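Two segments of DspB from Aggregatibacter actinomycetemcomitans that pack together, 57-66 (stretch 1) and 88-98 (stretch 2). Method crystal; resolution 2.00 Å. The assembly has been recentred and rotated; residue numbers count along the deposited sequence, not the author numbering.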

ATOM      1  N   HIS A  57      -1.021 -11.330   0.776  1.00  8.96           N
ATOM      2  CA  HIS A  57      -1.226 -12.766   0.800  1.00  8.57           C
ATOM      3  C   HIS A  57      -0.169 -13.537   1.591  1.00  8.90           C
ATOM      4  O   HIS A  57      -0.503 -14.445   2.340  1.00  8.43           O
ATOM      5  CB  HIS A  57      -1.244 -13.343  -0.611  1.00  9.60           C
ATOM      6  CG  HIS A  57      -2.294 -12.773  -1.488  1.00  7.13           C
ATOM      7  ND1 HIS A  57      -3.633 -12.991  -1.267  1.00  9.66           N
ATOM      8  CD2 HIS A  57      -2.207 -12.100  -2.658  1.00  7.82           C
ATOM      9  CE1 HIS A  57      -4.330 -12.449  -2.247  1.00 10.40           C
ATOM     10  NE2 HIS A  57      -3.494 -11.912  -3.112  1.00  8.40           N
ATOM     11  N   GLU A  58       1.076 -13.096   1.508  1.00  9.86           N
ATOM     12  CA  GLU A  58       2.198 -13.880   1.968  1.00 10.18           C
ATOM     13  C   GLU A  58       2.435 -13.705   3.476  1.00  9.90           C
ATOM     14  O   GLU A  58       2.950 -14.629   4.126  1.00  9.28           O
ATOM     15  CB  GLU A  58       3.470 -13.487   1.209  1.00 10.72           C
ATOM     16  CG  GLU A  58       3.501 -13.851  -0.281  1.00 12.26           C
ATOM     17  CD  GLU A  58       2.746 -12.884  -1.154  1.00 12.34           C
ATOM     18  OE1 GLU A  58       2.100 -11.955  -0.646  1.00 12.28           O
ATOM     19  OE2 GLU A  58       2.788 -13.055  -2.376  1.00 14.61           O
ATOM     20  N   ASN A  59       2.083 -12.537   4.022  1.00  9.37           N
ATOM     21  CA  ASN A  59       2.293 -12.284   5.437  1.00  8.58           C
ATOM     22  C   ASN A  59       1.509 -11.076   5.962  1.00  9.16           C
ATOM     23  O   ASN A  59       1.018 -10.250   5.185  1.00  8.68           O
ATOM     24  CB  ASN A  59       3.797 -12.075   5.679  1.00  8.58           C
ATOM     25  CG  ASN A  59       4.199 -12.139   7.153  1.00  7.19           C
ATOM     26  OD1 ASN A  59       3.546 -12.773   7.992  1.00  7.41           O
ATOM     27  ND2 ASN A  59       5.319 -11.529   7.454  1.00  4.15           N
ATOM     28  N   TYR A  60       1.352 -11.052   7.292  1.00  8.94           N
ATOM     29  CA  TYR A  60       0.826  -9.920   8.048  1.00  8.51           C
ATOM     30  C   TYR A  60       1.994  -9.606   8.995  1.00  8.51           C
ATOM     31  O   TYR A  60       2.234 -10.345   9.955  1.00  8.12           O
ATOM     32  CB  TYR A  60      -0.431 -10.347   8.870  1.00  7.97           C
ATOM     33  CG  TYR A  60      -1.059  -9.229   9.633  1.00  7.73           C
ATOM     34  CD1 TYR A  60      -1.989  -8.396   9.017  1.00  7.02           C
ATOM     35  CD2 TYR A  60      -0.682  -8.950  10.951  1.00  9.18           C
ATOM     36  CE1 TYR A  60      -2.572  -7.323   9.706  1.00  7.35           C
ATOM     37  CE2 TYR A  60      -1.229  -7.867  11.649  1.00  9.81           C
ATOM     38  CZ  TYR A  60      -2.203  -7.066  10.998  1.00  9.86           C
ATOM     39  OH  TYR A  60      -2.755  -5.994  11.605  1.00 10.56           O
ATOM     40  N   ALA A  61       2.697  -8.511   8.735  1.00  8.02           N
ATOM     41  CA  ALA A  61       4.036  -8.319   9.259  1.00  8.14           C
ATOM     42  C   ALA A  61       4.160  -7.448  10.520  1.00  7.84           C
ATOM     43  O   ALA A  61       5.240  -6.912  10.787  1.00  8.61           O
ATOM     44  CB  ALA A  61       4.920  -7.756   8.170  1.00  8.14           C
ATOM     45  N   ILE A  62       3.084  -7.322  11.296  1.00  8.47           N
ATOM     46  CA  ILE A  62       3.120  -6.647  12.596  1.00  8.19           C
ATOM     47  C   ILE A  62       2.402  -7.458  13.631  1.00  8.27           C
ATOM     48  O   ILE A  62       1.564  -8.285  13.318  1.00  8.33           O
ATOM     49  CB  ILE A  62       2.511  -5.191  12.559  1.00  8.33           C
ATOM     50  CG1 ILE A  62       1.001  -5.208  12.304  1.00  7.22           C
ATOM     51  CG2 ILE A  62       3.191  -4.412  11.483  1.00  9.80           C
ATOM     52  CD1 ILE A  62       0.401  -3.793  12.092  1.00  9.58           C
ATOM     53  N   GLU A  63       2.717  -7.162  14.885  1.00  8.90           N
ATOM     54  CA  GLU A  63       2.090  -7.780  16.006  1.00  8.01           C
ATOM     55  C   GLU A  63       0.588  -7.456  16.064  1.00  8.37           C
ATOM     56  O   GLU A  63       0.135  -6.359  15.645  1.00  7.93           O
ATOM     57  CB  GLU A  63       2.790  -7.343  17.297  1.00  8.86           C
ATOM     58  CG  GLU A  63       2.326  -8.070  18.534  1.00  7.66           C
ATOM     59  CD  GLU A  63       3.272  -7.991  19.734  1.00  9.60           C
ATOM     60  OE1 GLU A  63       4.285  -7.238  19.747  1.00  9.26           O
ATOM     61  OE2 GLU A  63       3.004  -8.762  20.654  1.00  8.21           O
ATOM     62  N   SER A  64      -0.172  -8.394  16.631  1.00  7.78           N
ATOM     63  CA  SER A  64      -1.639  -8.267  16.710  1.00  7.65           C
ATOM     64  C   SER A  64      -2.224  -9.060  17.882  1.00  7.35           C
ATOM     65  O   SER A  64      -2.008 -10.271  17.973  1.00  7.15           O
ATOM     66  CB  SER A  64      -2.313  -8.784  15.439  1.00  8.20           C
ATOM     67  OG  SER A  64      -3.737  -8.685  15.548  1.00  5.85           O
ATOM     68  N   HIS A  65      -2.957  -8.366  18.757  1.00  6.19           N
ATOM     69  CA  HIS A  65      -3.846  -9.034  19.727  1.00  7.58           C
ATOM     70  C   HIS A  65      -5.022  -9.745  19.023  1.00  8.42           C
ATOM     71  O   HIS A  65      -5.312 -10.892  19.280  1.00  7.08           O
ATOM     72  CB  HIS A  65      -4.432  -8.010  20.718  1.00  7.93           C
ATOM     73  CG  HIS A  65      -3.546  -7.678  21.882  1.00  7.33           C
ATOM     74  ND1 HIS A  65      -2.334  -7.038  21.744  1.00  7.74           N
ATOM     75  CD2 HIS A  65      -3.750  -7.833  23.215  1.00  7.04           C
ATOM     76  CE1 HIS A  65      -1.804  -6.861  22.948  1.00 10.57           C
ATOM     77  NE2 HIS A  65      -2.636  -7.360  23.861  1.00  8.14           N
ATOM     78  N   LEU A  66      -5.685  -9.036  18.105  1.00  9.61           N
ATOM     79  CA  LEU A  66      -6.892  -9.580  17.445  1.00 10.77           C
ATOM     80  C   LEU A  66      -6.620 -10.845  16.640  1.00 10.44           C
ATOM     81  O   LEU A  66      -7.442 -11.790  16.623  1.00 10.44           O
ATOM     82  CB  LEU A  66      -7.530  -8.496  16.543  1.00 11.89           C
ATOM     83  CG  LEU A  66      -8.633  -7.594  17.110  1.00 15.91           C
ATOM     84  CD1 LEU A  66      -8.254  -6.959  18.342  1.00 20.75           C
ATOM     85  CD2 LEU A  66      -8.980  -6.511  16.116  1.00 17.02           C
TER
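Stretch 2 88-98: GKPFLSYRQLD

Stretch 2 runs alongside stretch 1 in the same direction, as the register of nearest CA atoms shows: Asn59 CA lies 6.8 Å from Lys89 CA, Ala61 CA 4.2 Å from Phe91 CA, and Glu63 CA 5.2 Å from Ser93 CA. Each step of two residues in one segment is matched by two in the other, so the backbones stay in step and draw closest in the middle. Stretch 1 has no regular helix or strand. After Gly88, which has a positive phi (69/17), stretch 2 is extended, with phi/psi of -118/153 at Lys89, -79/153 at Pro90, -147/154 at Phe91 and -81/130 at Leu92, and then turns into a helix that starts at Tyr94 and continues beyond Asp98. Together the two segments bury 597 Å², both sides summed.

The backbone pairing consists of a single bridge, Ile62 with Leu92, whose CA atoms are 4.5 Å apart. Leu92 supplies both of its hydrogen bonds: Leu92 N donates to Ala61 O (2.9 Å, N-H...acceptor angle 165°), and Leu92 O accepts from Glu63 N (2.9 Å, 141°). One residue thus bonds to the two neighbours of Ile62, the arrangement expected of parallel chains. Two CA-H...O contacts tighten the same place, Phe91 CA to Ala61 O at 3.3 Å and Ile62 CA to Leu92 O at 3.6 Å.

Side chains of stretch 1 extend the polar contact at both ends. Before the bridge, the CA-to-CB bond of Asn59 points toward stretch 2, and Asn59 ND2 donates to Pro90 O (2.9 Å, 163°); Asn59 OD1 meanwhile lies 3.2 Å from Lys89 CB. After the bridge, Glu63, with chi1 and chi2 both t, extends to the start of the helix, where Glu63 OE1 accepts from Tyr94 N (2.9 Å, 166°). This amide is in the first turn, where no preceding helical carbonyl is available to it. Ser93 is the N-cap: Ser93 OG accepts from Gln96 N at 3.0 Å, and Ser93 N donates in return to Gln96 OE1 at 2.9 Å. The helix is therefore capped from within stretch 2 and also held by a carboxylate from stretch 1.

The aromatic contacts centre on Tyr94, whose CA-to-CB bond points sideways while the end of the side chain comes nearer to stretch 1. Glu63 CG sits 3.6 Å from the centroid of the Tyr94 ring and 16° off its normal, a CH-pi contact over the face. At the far end of the ring, Tyr94 OH and His65 ND1 share a hydrogen bond of 2.8 Å at a nearly linear 177°, and His65 N adds a weak bond to Tyr94 OH (2.9 Å, 125°). The His65 and Tyr94 rings meet rim to rim, with centroids 5.6 Å apart and planes at 25°.

Apolar packing fills in around the bridge. Phe91 CD1 lies 3.9 Å from Glu63 CB, and Ile62 CB meets Leu97 CD1 at 4.0 Å, bringing the helix against stretch 1.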

ATOM      1  N   GLY A  88       5.699 -19.336  10.374  1.00 14.51           N
ATOM      2  CA  GLY A  88       7.103 -19.277  10.002  1.00 14.09           C
ATOM      3  C   GLY A  88       7.556 -17.931   9.424  1.00 13.97           C
ATOM      4  O   GLY A  88       8.628 -17.849   8.812  1.00 13.09           O
ATOM      5  N   LYS A  89       6.774 -16.878   9.642  1.00 11.89           N
ATOM      6  CA  LYS A  89       7.028 -15.556   8.999  1.00 11.62           C
ATOM      7  C   LYS A  89       7.312 -14.505  10.053  1.00  9.83           C
ATOM      8  O   LYS A  89       6.858 -14.676  11.172  1.00  8.71           O
ATOM      9  CB  LYS A  89       5.781 -15.096   8.271  1.00 12.28           C
ATOM     10  CG  LYS A  89       5.333 -15.942   7.169  1.00 15.59           C
ATOM     11  CD  LYS A  89       6.436 -16.170   6.184  1.00 21.03           C
ATOM     12  CE  LYS A  89       5.829 -16.633   4.860  1.00 24.10           C
ATOM     13  NZ  LYS A  89       6.782 -17.576   4.211  1.00 26.21           N
ATOM     14  N   PRO A  90       8.081 -13.442   9.699  1.00  8.86           N
ATOM     15  CA  PRO A  90       8.432 -12.383  10.637  1.00  8.74           C
ATOM     16  C   PRO A  90       7.370 -11.336  10.894  1.00  8.02           C
ATOM     17  O   PRO A  90       6.504 -11.111  10.061  1.00  8.74           O
ATOM     18  CB  PRO A  90       9.645 -11.734   9.985  1.00  8.47           C
ATOM     19  CG  PRO A  90       9.406 -11.939   8.500  1.00  8.95           C
ATOM     20  CD  PRO A  90       8.783 -13.280   8.405  1.00  8.43           C
ATOM     21  N   PHE A  91       7.421 -10.728  12.072  1.00  7.66           N
ATOM     22  CA  PHE A  91       6.574  -9.558  12.316  1.00  7.29           C
ATOM     23  C   PHE A  91       7.257  -8.585  13.239  1.00  7.46           C
ATOM     24  O   PHE A  91       8.138  -8.945  14.044  1.00  8.58           O
ATOM     25  CB  PHE A  91       5.204  -9.982  12.819  1.00  6.81           C
ATOM     26  CG  PHE A  91       5.231 -10.657  14.158  1.00  6.87           C
ATOM     27  CD1 PHE A  91       5.039  -9.904  15.321  1.00  5.94           C
ATOM     28  CD2 PHE A  91       5.424 -12.031  14.274  1.00  9.16           C
ATOM     29  CE1 PHE A  91       5.031 -10.517  16.580  1.00  6.49           C
ATOM     30  CE2 PHE A  91       5.417 -12.636  15.525  1.00  7.08           C
ATOM     31  CZ  PHE A  91       5.232 -11.870  16.677  1.00  7.86           C
ATOM     32  N   LEU A  92       6.877  -7.319  13.117  1.00  8.42           N
ATOM     33  CA  LEU A  92       7.409  -6.265  13.994  1.00  7.61           C
ATOM     34  C   LEU A  92       6.659  -6.312  15.286  1.00  7.52           C
ATOM     35  O   LEU A  92       5.416  -6.290  15.288  1.00  8.38           O
ATOM     36  CB  LEU A  92       7.267  -4.882  13.337  1.00  7.62           C
ATOM     37  CG  LEU A  92       8.154  -4.634  12.131  1.00  8.00           C
ATOM     38  CD1 LEU A  92       7.700  -3.390  11.343  1.00  8.10           C
ATOM     39  CD2 LEU A  92       9.651  -4.562  12.502  1.00  8.25           C
ATOM     40  N   SER A  93       7.384  -6.328  16.401  1.00  7.71           N
ATOM     41  CA  SER A  93       6.754  -6.240  17.688  1.00  7.72           C
ATOM     42  C   SER A  93       6.226  -4.829  17.917  1.00  7.72           C
ATOM     43  O   SER A  93       6.667  -3.876  17.285  1.00  7.19           O
ATOM     44  CB  SER A  93       7.742  -6.585  18.817  1.00  8.26           C
ATOM     45  OG  SER A  93       8.646  -5.510  19.014  1.00  8.27           O
ATOM     46  N   TYR A  94       5.308  -4.700  18.867  1.00  8.95           N
ATOM     47  CA  TYR A  94       4.824  -3.379  19.273  1.00  8.68           C
ATOM     48  C   TYR A  94       5.956  -2.447  19.778  1.00  9.91           C
ATOM     49  O   TYR A  94       5.939  -1.261  19.513  1.00  9.12           O
ATOM     50  CB  TYR A  94       3.822  -3.497  20.406  1.00  9.25           C
ATOM     51  CG  TYR A  94       2.534  -4.207  20.093  1.00  7.46           C
ATOM     52  CD1 TYR A  94       1.796  -3.936  18.924  1.00  7.61           C
ATOM     53  CD2 TYR A  94       2.010  -5.114  20.995  1.00 10.93           C
ATOM     54  CE1 TYR A  94       0.594  -4.588  18.676  1.00  7.24           C
ATOM     55  CE2 TYR A  94       0.769  -5.759  20.748  1.00  8.77           C
ATOM     56  CZ  TYR A  94       0.096  -5.494  19.581  1.00  6.78           C
ATOM     57  OH  TYR A  94      -1.122  -6.172  19.380  1.00  8.44           O
ATOM     58  N   ARG A  95       6.904  -2.987  20.532  1.00 10.12           N
ATOM     59  CA  ARG A  95       8.077  -2.200  20.963  1.00 11.42           C
ATOM     60  C   ARG A  95       8.919  -1.711  19.797  1.00  9.50           C
ATOM     61  O   ARG A  95       9.305  -0.537  19.726  1.00  8.64           O
ATOM     62  CB  ARG A  95       8.913  -3.018  21.954  1.00 12.57           C
ATOM     63  CG  ARG A  95      10.299  -2.412  22.311  1.00 16.15           C
ATOM     64  CD  ARG A  95      10.872  -3.016  23.622  1.00 23.03           C
ATOM     65  NE  ARG A  95      11.261  -1.911  24.545  1.00 31.66           N
ATOM     66  CZ  ARG A  95      10.488  -1.357  25.487  1.00 34.65           C
ATOM     67  NH1 ARG A  95       9.249  -1.809  25.727  1.00 36.90           N
ATOM     68  NH2 ARG A  95      10.976  -0.348  26.231  1.00 37.32           N
ATOM     69  N   GLN A  96       9.164  -2.603  18.851  1.00  8.65           N
ATOM     70  CA  GLN A  96       9.813  -2.238  17.605  1.00  8.02           C
ATOM     71  C   GLN A  96       9.061  -1.165  16.831  1.00  8.60           C
ATOM     72  O   GLN A  96       9.655  -0.195  16.368  1.00  7.05           O
ATOM     73  CB  GLN A  96      10.032  -3.455  16.717  1.00  8.09           C
ATOM     74  CG  GLN A  96      11.116  -4.341  17.274  1.00  9.66           C
ATOM     75  CD  GLN A  96      11.203  -5.710  16.613  1.00  9.62           C
ATOM     76  OE1 GLN A  96      10.273  -6.167  15.967  1.00  8.70           O
ATOM     77  NE2 GLN A  96      12.350  -6.366  16.785  1.00  6.38           N
ATOM     78  N   LEU A  97       7.743  -1.314  16.722  1.00  8.27           N
ATOM     79  CA  LEU A  97       6.939  -0.306  16.038  1.00  8.24           C
ATOM     80  C   LEU A  97       6.952   1.039  16.765  1.00  7.70           C
ATOM     81  O   LEU A  97       6.925   2.085  16.134  1.00  7.80           O
ATOM     82  CB  LEU A  97       5.529  -0.808  15.898  1.00  8.17           C
ATOM     83  CG  LEU A  97       5.316  -1.972  14.928  1.00 10.67           C
ATOM     84  CD1 LEU A  97       4.087  -2.786  15.283  1.00  9.89           C
ATOM     85  CD2 LEU A  97       5.277  -1.454  13.498  1.00 12.19           C
ATOM     86  N   ASP A  98       6.959   1.006  18.098  1.00  7.73           N
ATOM     87  CA  ASP A  98       7.029   2.243  18.888  1.00  8.99           C
ATOM     88  C   ASP A  98       8.372   2.978  18.696  1.00  8.32           C
ATOM     89  O   ASP A  98       8.408   4.183  18.606  1.00  9.48           O
ATOM     90  CB  ASP A  98       6.834   1.962  20.370  1.00  8.49           C
ATOM     91  CG  ASP A  98       5.389   1.657  20.734  1.00 12.44           C
ATOM     92  OD1 ASP A  98       4.457   1.944  19.933  1.00 12.82           O
ATOM     93  OD2 ASP A  98       5.209   1.134  21.862  1.00 10.74           O
TER